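Local structure of 6-phospho-beta-d glycosidase (Streptococcus pyogenes, 5FOO) at residues T14-Q18 / G421-L425; V415-D420 / Y432-N437. The protein probably hydrolyses 6-phosphorylated beta-glucosides as a family 1 glycoside hydrolase, and here holds 6-phosphocyclophellitol in its active site. The protein carries 1 engineered substitution. All blocks are in the same frame, centred on the assembly; numbering follows the deposited sequence.

Interaction 1: residues T14-Q18 / G421-L425; sequences TSGPQ and GWSWL. With JAZ (6-phosphocyclophellitol), chain G.
This buried contact lines the ligand pocket at the end of the TIM barrel, where the turn after the first strand, 9-13, meets the loop after the last, 410-416. Ser15 N-caps the short helix 16-19, its OG accepting a weak 3.4 Å bond from Gln18 N and donating to Gln18 OE1 (2.8 Å). Gln18 (chi1 m, chi2 t, chi3 -95°) sets off sideways and its amide turns in to 421-425, a loop extended at Gly421 and with positive phi (66°) at Trp424; the CA atoms of Gln18 and Trp422 are 4.7 Å apart. Trp422 N donates to Gln18 O and Gln18 NE2 to Trp422 O, both at 3.1 Å. Gln18 CG makes a CH-pi contact 3.8 Å from the centroid of the Trp424 six-membered ring. With Ser15 OG and Trp422 O orienting the amide, Gln18 OE1 accepts from JAZ O16 (2.8 Å) and NE2 donates to JAZ O15 (3.0 Å). Trp424 NE1 donates to JAZ O16 (3.0 Å), so both segments hold this hydroxyl.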
loop_
_atom_site.group_PDB
_atom_site.type_symbol
_atom_site.label_atom_id
_atom_site.label_comp_id
_atom_site.label_asym_id
_atom_site.label_seq_id
_atom_site.Cartn_x
_atom_site.Cartn_y
_atom_site.Cartn_z
ATOM N N THR A 14 -7.506 4.177 0.386
ATOM C CA THR A 14 -6.977 5.284 -0.404
ATOM C C THR A 14 -5.685 5.768 0.299
ATOM O O THR A 14 -5.185 5.095 1.219
ATOM C CB THR A 14 -8.056 6.371 -0.618
ATOM O OG1 THR A 14 -7.624 7.319 -1.571
ATOM C CG2 THR A 14 -8.453 7.105 0.679
ATOM N N SER A 15 -5.144 6.887 -0.172
ATOM C CA SER A 15 -4.012 7.533 0.439
ATOM C C SER A 15 -4.206 9.052 0.384
ATOM O O SER A 15 -5.015 9.560 -0.395
ATOM C CB SER A 15 -2.742 7.114 -0.289
ATOM O OG SER A 15 -2.688 7.684 -1.563
ATOM N N GLY A 16 -3.513 9.785 1.237
ATOM C CA GLY A 16 -3.563 11.266 1.239
ATOM C C GLY A 16 -3.241 11.849 -0.170
ATOM O O GLY A 16 -3.991 12.686 -0.703
ATOM N N PRO A 17 -2.133 11.407 -0.771
ATOM C CA PRO A 17 -1.743 11.974 -2.060
ATOM C C PRO A 17 -2.742 11.690 -3.195
ATOM O O PRO A 17 -2.911 12.525 -4.077
ATOM C CB PRO A 17 -0.379 11.328 -2.330
ATOM C CG PRO A 17 0.144 10.947 -0.990
ATOM C CD PRO A 17 -1.085 10.538 -0.215
ATOM N N GLN A 18 -3.408 10.545 -3.178
ATOM C CA GLN A 18 -4.255 10.155 -4.271
ATOM C C GLN A 18 -5.660 10.727 -4.129
ATOM O O GLN A 18 -6.390 10.753 -5.109
ATOM C CB GLN A 18 -4.307 8.664 -4.375
ATOM C CG GLN A 18 -2.949 8.066 -4.653
ATOM C CD GLN A 18 -2.972 6.570 -4.693
ATOM O OE1 GLN A 18 -2.684 5.897 -3.681
ATOM N NE2 GLN A 18 -3.251 6.013 -5.886
ATOM N N GLY A 421 -9.806 7.583 -7.592
ATOM C CA GLY A 421 -8.714 8.486 -7.222
ATOM C C GLY A 421 -7.579 8.582 -8.240
ATOM O O GLY A 421 -7.543 7.870 -9.242
ATOM N N TRP A 422 -6.598 9.388 -7.901
ATOM C CA TRP A 422 -5.482 9.683 -8.785
ATOM C C TRP A 422 -4.431 8.619 -8.632
ATOM O O TRP A 422 -3.849 8.544 -7.567
ATOM C CB TRP A 422 -4.925 11.044 -8.388
ATOM C CG TRP A 422 -3.847 11.553 -9.244
ATOM C CD1 TRP A 422 -3.958 12.018 -10.559
ATOM C CD2 TRP A 422 -2.466 11.658 -8.902
ATOM N NE1 TRP A 422 -2.718 12.457 -10.997
ATOM C CE2 TRP A 422 -1.792 12.230 -10.019
ATOM C CE3 TRP A 422 -1.721 11.344 -7.751
ATOM C CZ2 TRP A 422 -0.428 12.452 -10.026
ATOM C CZ3 TRP A 422 -0.357 11.583 -7.767
ATOM C CH2 TRP A 422 0.267 12.157 -8.902
ATOM N N SER A 423 -4.202 7.764 -9.658
ATOM C CA SER A 423 -3.173 6.713 -9.541
ATOM C C SER A 423 -1.806 7.091 -10.193
ATOM O O SER A 423 -1.362 6.458 -11.149
ATOM C CB SER A 423 -3.570 5.261 -10.021
ATOM O OG SER A 423 -4.943 4.769 -10.072
ATOM N N TRP A 424 -1.147 8.091 -9.664
ATOM C CA TRP A 424 0.248 8.284 -9.919
ATOM C C TRP A 424 0.379 8.636 -11.459
ATOM O O TRP A 424 -0.468 9.393 -12.013
ATOM C CB TRP A 424 1.018 7.008 -9.477
ATOM C CG TRP A 424 0.602 6.519 -8.091
ATOM C CD1 TRP A 424 0.025 5.329 -7.783
ATOM C CD2 TRP A 424 0.761 7.226 -6.831
ATOM N NE1 TRP A 424 -0.151 5.223 -6.422
ATOM C CE2 TRP A 424 0.273 6.373 -5.815
ATOM C CE3 TRP A 424 1.238 8.483 -6.480
ATOM C CZ2 TRP A 424 0.216 6.762 -4.476
ATOM C CZ3 TRP A 424 1.215 8.879 -5.115
ATOM C CH2 TRP A 424 0.699 8.014 -4.138
ATOM N N LEU A 425 1.333 8.010 -12.151
ATOM C CA LEU A 425 1.522 8.271 -13.590
ATOM C C LEU A 425 0.261 7.990 -14.392
ATOM O O LEU A 425 -0.029 8.738 -15.314
ATOM C CB LEU A 425 2.721 7.510 -14.143
ATOM C CG LEU A 425 4.025 7.979 -13.539
ATOM C CD1 LEU A 425 5.132 7.083 -14.040
ATOM C CD2 LEU A 425 4.323 9.439 -13.860
HETATM C C2 JAZ G . -2.551 2.183 -6.421
HETATM C C3 JAZ G . -2.343 2.185 -4.891
HETATM C C4 JAZ G . -1.415 1.049 -4.474
HETATM C C5 JAZ G . -1.935 -0.317 -4.898
HETATM C C6 JAZ G . -2.265 -0.325 -6.375
HETATM C C7 JAZ G . -3.171 0.838 -6.781
HETATM C C8 JAZ G . -3.623 0.742 -8.235
HETATM O O9 JAZ G . -2.456 0.834 -9.048
HETATM P P10 JAZ G . -2.572 1.489 -10.491
HETATM O O11 JAZ G . -1.175 1.460 -11.003
HETATM O O12 JAZ G . -3.310 2.761 -10.448
HETATM O O13 JAZ G . -3.446 0.598 -11.259
HETATM O O14 JAZ G . -1.053 -0.349 -7.140
HETATM O O15 JAZ G . -3.477 3.203 -6.810
HETATM O O16 JAZ G . -1.742 3.412 -4.564
HETATM O O17 JAZ G . -1.207 1.083 -3.073
#

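Interaction 2: residues V415-D420 / Y432-N437; sequences VWTPID and YGLVEN. With JAZ (6-phosphocyclophellitol), chain G.
Asp420 and Tyr432 lose most surface to this contact, where the chain at the end of the eighth TIM-barrel strand, 410-416, meets the start of strand 435-437, which pairs with 444-446. Asp420 sits across from Gly433, CA-CA 4.4 Å. The chain is extended at Val415, turns at Pro418 (phi/psi -59/-49) and returns to extended geometry at Ile419, which forms a single beta bridge with Val435 (CA-CA 4.7 Å). Around it, Leu434 N donates to Thr417 O (3.1 Å), Val435 N to Pro418 O (2.9 Å) and Asp420 N to Val435 O (3.1 Å). Asp420 (chi1 m) points its carboxylate at the opposing backbone: OD1 accepts from Gly433 N at 3.0 Å and OD2 from Asn437 N at 3.1 Å. Its charge is met by salt bridges to Arg431 and Lys447. Gly433 fits tightly here, since a CB would clash with Asp420 OD1; its CA makes a CH...O contact with Thr417 O at 3.1 Å. On the outer side of the barrel strand, Val415 CG1 meets Leu434 CD2 at 4.2 Å, and both side chains touch Phe453 of helix 448-459. At the pocket end, Tyr432 (chi1 m) receives the edge of Trp416 on its ring face, a T-shaped pair with planes at 82° and centroids 5.2 Å apart, measured from the five-membered ring of Trp416. One face of the Trp416 indole lies against JAZ C3, consistent with the sugar-stacking platform known in glycosidases, whereas Tyr432 OH donates to phosphate oxygen JAZ O13 in a very short hydrogen bond of 2.4 Å.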
loop_
_atom_site.group_PDB
_atom_site.type_symbol
_atom_site.label_atom_id
_atom_site.label_comp_id
_atom_site.label_asym_id
_atom_site.label_seq_id
_atom_site.Cartn_x
_atom_site.Cartn_y
_atom_site.Cartn_z
ATOM N N VAL A 415 -11.410 -2.730 -0.123
ATOM C CA VAL A 415 -11.436 -2.539 -1.537
ATOM C C VAL A 415 -10.554 -1.306 -1.893
ATOM O O VAL A 415 -10.717 -0.212 -1.359
ATOM C CB VAL A 415 -12.862 -2.291 -2.059
ATOM C CG1 VAL A 415 -12.793 -2.131 -3.581
ATOM C CG2 VAL A 415 -13.792 -3.448 -1.712
ATOM N N TRP A 416 -9.645 -1.494 -2.847
ATOM C CA TRP A 416 -9.058 -0.368 -3.549
ATOM C C TRP A 416 -9.927 0.075 -4.750
ATOM O O TRP A 416 -10.069 -0.746 -5.675
ATOM C CB TRP A 416 -7.642 -0.647 -4.013
ATOM C CG TRP A 416 -7.041 0.643 -4.477
ATOM C CD1 TRP A 416 -7.120 1.218 -5.744
ATOM C CD2 TRP A 416 -6.343 1.519 -3.684
ATOM N NE1 TRP A 416 -6.516 2.447 -5.737
ATOM C CE2 TRP A 416 -5.993 2.645 -4.496
ATOM C CE3 TRP A 416 -5.918 1.474 -2.358
ATOM C CZ2 TRP A 416 -5.285 3.707 -3.997
ATOM C CZ3 TRP A 416 -5.199 2.528 -1.859
ATOM C CH2 TRP A 416 -4.867 3.624 -2.663
ATOM N N THR A 417 -10.881 0.943 -4.498
ATOM C CA THR A 417 -10.753 2.174 -3.733
ATOM C C THR A 417 -12.213 2.643 -3.533
ATOM O O THR A 417 -13.059 2.381 -4.397
ATOM C CB THR A 417 -9.805 3.213 -4.285
ATOM O OG1 THR A 417 -9.471 4.120 -3.230
ATOM C CG2 THR A 417 -10.440 3.933 -5.454
ATOM N N PRO A 418 -12.536 3.287 -2.409
ATOM C CA PRO A 418 -13.941 3.691 -2.293
ATOM C C PRO A 418 -14.465 4.620 -3.398
ATOM O O PRO A 418 -15.548 4.404 -3.916
ATOM C CB PRO A 418 -13.973 4.422 -0.955
ATOM C CG PRO A 418 -12.990 3.678 -0.180
ATOM C CD PRO A 418 -11.843 3.464 -1.116
ATOM N N ILE A 419 -13.712 5.667 -3.675
ATOM C CA ILE A 419 -14.044 6.666 -4.645
ATOM C C ILE A 419 -12.859 6.816 -5.605
ATOM O O ILE A 419 -11.727 6.913 -5.162
ATOM C CB ILE A 419 -14.299 8.003 -3.938
ATOM C CG1 ILE A 419 -15.487 7.878 -2.971
ATOM C CG2 ILE A 419 -14.540 9.123 -4.964
ATOM C CD1 ILE A 419 -15.636 9.052 -2.029
ATOM N N ASP A 420 -13.129 6.865 -6.903
ATOM C CA ASP A 420 -12.115 6.998 -7.943
ATOM C C ASP A 420 -11.084 7.972 -7.476
ATOM O O ASP A 420 -11.458 9.076 -6.990
ATOM C CB ASP A 420 -12.717 7.538 -9.265
ATOM C CG ASP A 420 -13.646 6.531 -9.996
ATOM O OD1 ASP A 420 -13.599 5.297 -9.763
ATOM O OD2 ASP A 420 -14.389 7.011 -10.895
ATOM N N TYR A 432 -10.865 2.593 -10.281
ATOM C CA TYR A 432 -11.011 1.493 -9.305
ATOM C C TYR A 432 -12.205 1.642 -8.312
ATOM O O TYR A 432 -12.450 0.768 -7.528
ATOM C CB TYR A 432 -9.726 1.393 -8.450
ATOM C CG TYR A 432 -8.513 0.757 -9.118
ATOM C CD1 TYR A 432 -7.644 1.491 -9.931
ATOM C CD2 TYR A 432 -8.213 -0.582 -8.904
ATOM C CE1 TYR A 432 -6.517 0.903 -10.523
ATOM C CE2 TYR A 432 -7.090 -1.180 -9.479
ATOM C CZ TYR A 432 -6.238 -0.438 -10.301
ATOM O OH TYR A 432 -5.141 -1.092 -10.862
ATOM N N GLY A 433 -12.942 2.743 -8.348
ATOM C CA GLY A 433 -13.880 3.062 -7.299
ATOM C C GLY A 433 -15.080 2.158 -7.271
ATOM O O GLY A 433 -15.563 1.655 -8.334
ATOM N N LEU A 434 -15.603 1.972 -6.066
ATOM C CA LEU A 434 -17.004 1.556 -5.933
ATOM C C LEU A 434 -17.920 2.752 -6.286
ATOM O O LEU A 434 -19.080 2.599 -6.598
ATOM C CB LEU A 434 -17.268 1.178 -4.470
ATOM C CG LEU A 434 -16.468 0.052 -3.880
ATOM C CD1 LEU A 434 -16.694 0.015 -2.372
ATOM C CD2 LEU A 434 -16.806 -1.288 -4.547
ATOM N N VAL A 435 -17.395 3.950 -6.140
ATOM C CA VAL A 435 -18.112 5.186 -6.357
ATOM C C VAL A 435 -17.319 6.011 -7.357
ATOM O O VAL A 435 -16.135 6.279 -7.170
ATOM C CB VAL A 435 -18.227 5.986 -5.049
ATOM C CG1 VAL A 435 -18.974 7.306 -5.266
ATOM C CG2 VAL A 435 -18.929 5.120 -3.972
ATOM N N GLU A 436 -18.022 6.463 -8.383
ATOM C CA GLU A 436 -17.454 7.223 -9.482
ATOM C C GLU A 436 -17.153 8.616 -8.986
ATOM O O GLU A 436 -17.925 9.162 -8.205
ATOM C CB GLU A 436 -18.542 7.304 -10.584
ATOM C CG GLU A 436 -18.212 8.190 -11.742
ATOM C CD GLU A 436 -19.371 8.385 -12.708
ATOM O OE1 GLU A 436 -20.517 7.855 -12.514
ATOM O OE2 GLU A 436 -19.082 9.128 -13.657
ATOM N N ASN A 437 -16.090 9.207 -9.464
ATOM C CA ASN A 437 -15.852 10.613 -9.286
ATOM C C ASN A 437 -15.770 11.289 -10.656
ATOM O O ASN A 437 -15.043 10.842 -11.543
ATOM C CB ASN A 437 -14.534 10.904 -8.562
ATOM C CG ASN A 437 -14.423 12.352 -8.115
ATOM O OD1 ASN A 437 -15.447 13.056 -7.923
ATOM N ND2 ASN A 437 -13.218 12.799 -7.904
HETATM C C2 JAZ G . -2.551 2.183 -6.421
HETATM C C3 JAZ G . -2.343 2.185 -4.891
HETATM C C4 JAZ G . -1.415 1.049 -4.474
HETATM C C5 JAZ G . -1.935 -0.317 -4.898
HETATM C C6 JAZ G . -2.265 -0.325 -6.375
HETATM C C7 JAZ G . -3.171 0.838 -6.781
HETATM C C8 JAZ G . -3.623 0.742 -8.235
HETATM O O9 JAZ G . -2.456 0.834 -9.048
HETATM P P10 JAZ G . -2.572 1.489 -10.491
HETATM O O11 JAZ G . -1.175 1.460 -11.003
HETATM O O12 JAZ G . -3.310 2.761 -10.448
HETATM O O13 JAZ G . -3.446 0.598 -11.259
HETATM O O14 JAZ G . -1.053 -0.349 -7.140
HETATM O O15 JAZ G . -3.477 3.203 -6.810
HETATM O O16 JAZ G . -1.742 3.412 -4.564
HETATM O O17 JAZ G . -1.207 1.083 -3.073
#

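Interactions 1 and 2 lie on the same side of the chain's centre, with their own centres about 11 Å apart. Along the sequence they alternate: 14-18, 415-420, 421-425, then 432-437, so one continuous run, 415-425, serves both. The barrel closes between strands 9-13 and 410-416, which brings the N-terminal turn beside this run. They touch directly where Trp416 CH2 packs 3.3 Å from Gln18 OE1 and 3.5 Å from Thr14 CA. Interaction 1 bonds ring hydroxyls of 6-phosphocyclophellitol and brings Ser423 OG within 2.6 Å of phosphate oxygen JAZ O12; in interaction 2 a face of Trp416 lies against the ligand ring and Tyr432 bonds the phosphate. Lys337, His119 and Glu165 add further hydrogen bonds.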